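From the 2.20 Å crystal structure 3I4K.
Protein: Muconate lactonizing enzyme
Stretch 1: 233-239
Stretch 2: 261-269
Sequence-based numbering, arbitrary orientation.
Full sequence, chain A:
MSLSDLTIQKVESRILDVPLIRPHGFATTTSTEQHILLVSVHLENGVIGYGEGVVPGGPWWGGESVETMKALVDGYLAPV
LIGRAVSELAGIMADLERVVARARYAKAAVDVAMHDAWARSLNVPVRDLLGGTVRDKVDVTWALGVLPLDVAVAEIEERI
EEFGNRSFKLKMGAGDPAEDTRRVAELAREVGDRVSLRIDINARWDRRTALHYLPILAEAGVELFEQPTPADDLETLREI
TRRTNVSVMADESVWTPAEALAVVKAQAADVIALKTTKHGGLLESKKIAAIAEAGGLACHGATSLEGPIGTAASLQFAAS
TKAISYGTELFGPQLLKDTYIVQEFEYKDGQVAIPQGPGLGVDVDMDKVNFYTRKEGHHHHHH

Stretch 1 233-239: DLETLRE
Stretch 2, residues 261-269: LAVVKAQAA

Two helical segments of one chain meet here through shape rather than direct hydrogen bonds, of which there are none between them. Residues 234-239 form the first turns of a helix; a second, begun earlier in the chain, runs through 261 and on toward Ala 266. Their N-to-C directions differ by 47°, with axes approaching to 10.0 Å. Asp 233 (chi1 t) caps the first helix: its OD1 accepts from Thr 236 N at 3.2 Å, and its OD2 from Thr 236 OG1 at a very short 2.4 Å.

The main bump is Leu 234, which points toward the second stretch with chi1 m and chi2 t. Its CD1 lies 3.8 Å from Ala 262 CB and 3.6 Å from Ala 262 O, while its CD2 lies 4.0 Å from Val 263 CG2 (Val 263 chi1 t). Its CB sits 4.0 Å from Ala 266 CB and 3.9 Å from Ala 268 CB. Three alanine methyls and Val 263 CG2 thus line the hollow that receives the branched leucine; alanine suits it because a single methyl already reaches contact.

At Gln 267 (chi1 m, chi2 t, chi3 -42°) the chain leaves the helix with phi/psi of 51/44, a Schellman turn in which Ala 268 N bonds to Val 263 O at 3.1 Å. Ala 268 CA lies 4.4 Å from Arg 238 CA. The buried Ala 268 CB packs 3.6 Å from Leu 234 O. Leu 237 (chi1 m, chi2 t) turns a buried apolar chain toward Ala 268, CB to CB 4.2 Å.

Arg 238 (chi1 t, chi2 p, chi3 t), its CA-to-CB bond sideways, carries CD past Gln 267 O at 3.1 Å; its long chain still reaches water. One molecule joins Arg 238 NH1 (3.0 Å) to Gln 267 O (2.8 Å); another donates to Leu 237 O (2.8 Å) and, weakly, Ala 268 O (2.7 Å). The contact buries 370 Å² in all.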

ATOM      1  N   ASP A 233      -9.918  12.674 -19.978  1.00 28.08           N
ATOM      2  CA  ASP A 233     -10.885  11.883 -20.750  1.00 25.94           C
ATOM      3  C   ASP A 233     -10.705  10.379 -20.642  1.00 26.58           C
ATOM      4  O   ASP A 233     -10.200   9.728 -21.566  1.00 26.02           O
ATOM      5  CB  ASP A 233     -10.815  12.317 -22.216  1.00 29.10           C
ATOM      6  CG  ASP A 233     -12.034  11.891 -23.024  1.00 31.21           C
ATOM      7  OD1 ASP A 233     -12.936  11.227 -22.461  1.00 29.90           O
ATOM      8  OD2 ASP A 233     -12.084  12.234 -24.232  1.00 31.98           O
ATOM      9  N   LEU A 234     -11.131   9.809 -19.519  1.00 26.04           N
ATOM     10  CA  LEU A 234     -10.980   8.371 -19.330  1.00 27.81           C
ATOM     11  C   LEU A 234     -11.870   7.588 -20.298  1.00 29.21           C
ATOM     12  O   LEU A 234     -11.486   6.513 -20.768  1.00 31.98           O
ATOM     13  CB  LEU A 234     -11.306   7.981 -17.877  1.00 28.92           C
ATOM     14  CG  LEU A 234     -10.528   8.739 -16.796  1.00 31.40           C
ATOM     15  CD1 LEU A 234     -10.842   8.132 -15.431  1.00 30.82           C
ATOM     16  CD2 LEU A 234      -9.022   8.676 -17.082  1.00 26.79           C
ATOM     17  N   GLU A 235     -13.041   8.131 -20.617  1.00 27.94           N
ATOM     18  CA  GLU A 235     -13.967   7.439 -21.514  1.00 30.25           C
ATOM     19  C   GLU A 235     -13.347   7.225 -22.893  1.00 29.95           C
ATOM     20  O   GLU A 235     -13.599   6.214 -23.557  1.00 28.83           O
ATOM     21  CB  GLU A 235     -15.287   8.222 -21.625  1.00 31.76           C
ATOM     22  CG  GLU A 235     -16.229   8.006 -20.436  1.00 33.28           C
ATOM     23  CD  GLU A 235     -17.484   8.879 -20.501  1.00 34.45           C
ATOM     24  OE1 GLU A 235     -18.044   9.051 -21.597  1.00 34.91           O
ATOM     25  OE2 GLU A 235     -17.918   9.391 -19.453  1.00 35.83           O
ATOM     26  N   THR A 236     -12.520   8.167 -23.321  1.00 28.61           N
ATOM     27  CA  THR A 236     -11.860   8.037 -24.614  1.00 27.53           C
ATOM     28  C   THR A 236     -10.792   6.941 -24.619  1.00 27.50           C
ATOM     29  O   THR A 236     -10.630   6.232 -25.614  1.00 29.18           O
ATOM     30  CB  THR A 236     -11.268   9.389 -25.037  1.00 29.04           C
ATOM     31  OG1 THR A 236     -12.335  10.234 -25.487  1.00 25.42           O
ATOM     32  CG2 THR A 236     -10.249   9.220 -26.137  1.00 31.64           C
ATOM     33  N   LEU A 237     -10.061   6.787 -23.518  1.00 28.74           N
ATOM     34  CA  LEU A 237      -9.041   5.739 -23.451  1.00 28.66           C
ATOM     35  C   LEU A 237      -9.731   4.386 -23.590  1.00 28.61           C
ATOM     36  O   LEU A 237      -9.225   3.472 -24.260  1.00 27.41           O
ATOM     37  CB  LEU A 237      -8.286   5.792 -22.125  1.00 27.55           C
ATOM     38  CG  LEU A 237      -7.584   7.104 -21.751  1.00 28.54           C
ATOM     39  CD1 LEU A 237      -6.866   6.929 -20.436  1.00 25.70           C
ATOM     40  CD2 LEU A 237      -6.600   7.521 -22.844  1.00 27.61           C
ATOM     41  N   ARG A 238     -10.888   4.258 -22.943  1.00 29.85           N
ATOM     42  CA  ARG A 238     -11.675   3.026 -23.005  1.00 30.52           C
ATOM     43  C   ARG A 238     -12.181   2.799 -24.428  1.00 29.72           C
ATOM     44  O   ARG A 238     -12.154   1.680 -24.946  1.00 27.96           O
ATOM     45  CB  ARG A 238     -12.878   3.121 -22.050  1.00 32.95           C
ATOM     46  CG  ARG A 238     -13.919   2.020 -22.222  1.00 38.53           C
ATOM     47  CD  ARG A 238     -13.303   0.649 -22.057  1.00 39.95           C
ATOM     48  NE  ARG A 238     -14.293  -0.423 -22.142  1.00 46.51           N
ATOM     49  CZ  ARG A 238     -13.985  -1.711 -22.321  1.00 50.17           C
ATOM     50  NH1 ARG A 238     -12.708  -2.084 -22.434  1.00 50.89           N
ATOM     51  NH2 ARG A 238     -14.950  -2.628 -22.387  1.00 47.54           N
ATOM     52  N   GLU A 239     -12.647   3.876 -25.053  1.00 30.08           N
ATOM     53  CA  GLU A 239     -13.167   3.804 -26.409  1.00 30.78           C
ATOM     54  C   GLU A 239     -12.081   3.432 -27.423  1.00 30.49           C
ATOM     55  O   GLU A 239     -12.351   2.664 -28.350  1.00 29.21           O
ATOM     56  CB  GLU A 239     -13.822   5.139 -26.800  1.00 30.82           C
ATOM     57  CG  GLU A 239     -14.545   5.130 -28.157  1.00 31.15           C
ATOM     58  CD  GLU A 239     -15.658   4.082 -28.255  1.00 34.09           C
ATOM     59  OE1 GLU A 239     -16.159   3.838 -29.375  1.00 32.79           O
ATOM     60  OE2 GLU A 239     -16.046   3.504 -27.219  1.00 36.58           O
ATOM     61  N   LEU A 261      -8.028   4.803  -9.015  1.00 28.70           N
ATOM     62  CA  LEU A 261      -9.331   4.227  -8.739  1.00 29.36           C
ATOM     63  C   LEU A 261     -10.302   4.620  -9.859  1.00 29.34           C
ATOM     64  O   LEU A 261     -11.132   3.810 -10.280  1.00 26.50           O
ATOM     65  CB  LEU A 261      -9.866   4.765  -7.406  1.00 30.74           C
ATOM     66  CG  LEU A 261     -10.750   3.884  -6.513  1.00 35.98           C
ATOM     67  CD1 LEU A 261     -11.583   4.793  -5.614  1.00 32.83           C
ATOM     68  CD2 LEU A 261     -11.641   2.966  -7.337  1.00 32.55           C
ATOM     69  N   ALA A 262     -10.187   5.863 -10.333  1.00 27.50           N
ATOM     70  CA  ALA A 262     -11.052   6.373 -11.388  1.00 28.41           C
ATOM     71  C   ALA A 262     -10.843   5.594 -12.689  1.00 29.16           C
ATOM     72  O   ALA A 262     -11.802   5.289 -13.406  1.00 30.37           O
ATOM     73  CB  ALA A 262     -10.797   7.869 -11.609  1.00 26.56           C
ATOM     74  N   VAL A 263      -9.590   5.279 -12.996  1.00 26.82           N
ATOM     75  CA  VAL A 263      -9.268   4.506 -14.189  1.00 27.02           C
ATOM     76  C   VAL A 263      -9.828   3.087 -14.038  1.00 25.74           C
ATOM     77  O   VAL A 263     -10.358   2.516 -14.985  1.00 27.70           O
ATOM     78  CB  VAL A 263      -7.728   4.475 -14.414  1.00 28.61           C
ATOM     79  CG1 VAL A 263      -7.346   3.377 -15.375  1.00 29.37           C
ATOM     80  CG2 VAL A 263      -7.269   5.828 -14.965  1.00 32.19           C
ATOM     81  N   VAL A 264      -9.721   2.517 -12.843  1.00 26.86           N
ATOM     82  CA  VAL A 264     -10.243   1.172 -12.604  1.00 26.40           C
ATOM     83  C   VAL A 264     -11.752   1.146 -12.839  1.00 27.40           C
ATOM     84  O   VAL A 264     -12.270   0.266 -13.530  1.00 28.53           O
ATOM     85  CB  VAL A 264      -9.947   0.697 -11.160  1.00 24.92           C
ATOM     86  CG1 VAL A 264     -10.809  -0.533 -10.808  1.00 25.76           C
ATOM     87  CG2 VAL A 264      -8.481   0.354 -11.020  1.00 23.23           C
ATOM     88  N   LYS A 265     -12.454   2.112 -12.266  1.00 26.89           N
ATOM     89  CA  LYS A 265     -13.899   2.185 -12.434  1.00 30.65           C
ATOM     90  C   LYS A 265     -14.324   2.460 -13.875  1.00 30.47           C
ATOM     91  O   LYS A 265     -15.390   2.037 -14.296  1.00 29.41           O
ATOM     92  CB  LYS A 265     -14.493   3.271 -11.547  1.00 31.91           C
ATOM     93  CG  LYS A 265     -14.451   3.007 -10.054  1.00 35.53           C
ATOM     94  CD  LYS A 265     -15.129   4.177  -9.352  1.00 35.13           C
ATOM     95  CE  LYS A 265     -14.907   4.171  -7.856  1.00 38.49           C
ATOM     96  NZ  LYS A 265     -15.410   5.451  -7.264  1.00 36.02           N
ATOM     97  N   ALA A 266     -13.505   3.183 -14.631  1.00 30.78           N
ATOM     98  CA  ALA A 266     -13.865   3.488 -16.016  1.00 30.16           C
ATOM     99  C   ALA A 266     -13.349   2.445 -17.014  1.00 29.01           C
ATOM    100  O   ALA A 266     -13.623   2.548 -18.207  1.00 28.81           O
ATOM    101  CB  ALA A 266     -13.343   4.855 -16.393  1.00 28.18           C
ATOM    102  N   GLN A 267     -12.606   1.456 -16.511  1.00 27.56           N
ATOM    103  CA  GLN A 267     -12.012   0.401 -17.327  1.00 31.41           C
ATOM    104  C   GLN A 267     -11.289   1.094 -18.453  1.00 30.39           C
ATOM    105  O   GLN A 267     -11.359   0.680 -19.604  1.00 30.04           O
ATOM    106  CB  GLN A 267     -13.086  -0.533 -17.892  1.00 33.89           C
ATOM    107  CG  GLN A 267     -13.992  -1.143 -16.830  1.00 40.01           C
ATOM    108  CD  GLN A 267     -14.893  -2.232 -17.383  1.00 44.58           C
ATOM    109  OE1 GLN A 267     -15.454  -2.095 -18.468  1.00 45.98           O
ATOM    110  NE2 GLN A 267     -15.046  -3.315 -16.628  1.00 46.52           N
ATOM    111  N   ALA A 268     -10.566   2.148 -18.086  1.00 31.84           N
ATOM    112  CA  ALA A 268      -9.860   2.993 -19.038  1.00 31.88           C
ATOM    113  C   ALA A 268      -8.482   2.538 -19.515  1.00 32.81           C
ATOM    114  O   ALA A 268      -7.960   3.090 -20.500  1.00 30.77           O
ATOM    115  CB  ALA A 268      -9.768   4.421 -18.456  1.00 30.81           C
ATOM    116  N   ALA A 269      -7.893   1.548 -18.843  1.00 30.42           N
ATOM    117  CA  ALA A 269      -6.564   1.089 -19.231  1.00 32.15           C
ATOM    118  C   ALA A 269      -6.132  -0.243 -18.632  1.00 33.26           C
ATOM    119  O   ALA A 269      -6.411  -0.537 -17.466  1.00 31.65           O
ATOM    120  CB  ALA A 269      -5.529   2.153 -18.867  1.00 32.70           C
TER
HETATM  121  O   HOH W   1      -8.464   1.404 -22.550  1.00 34.71           O
HETATM  122  O   HOH W   2     -10.185  -0.484 -21.861  1.00 28.80           O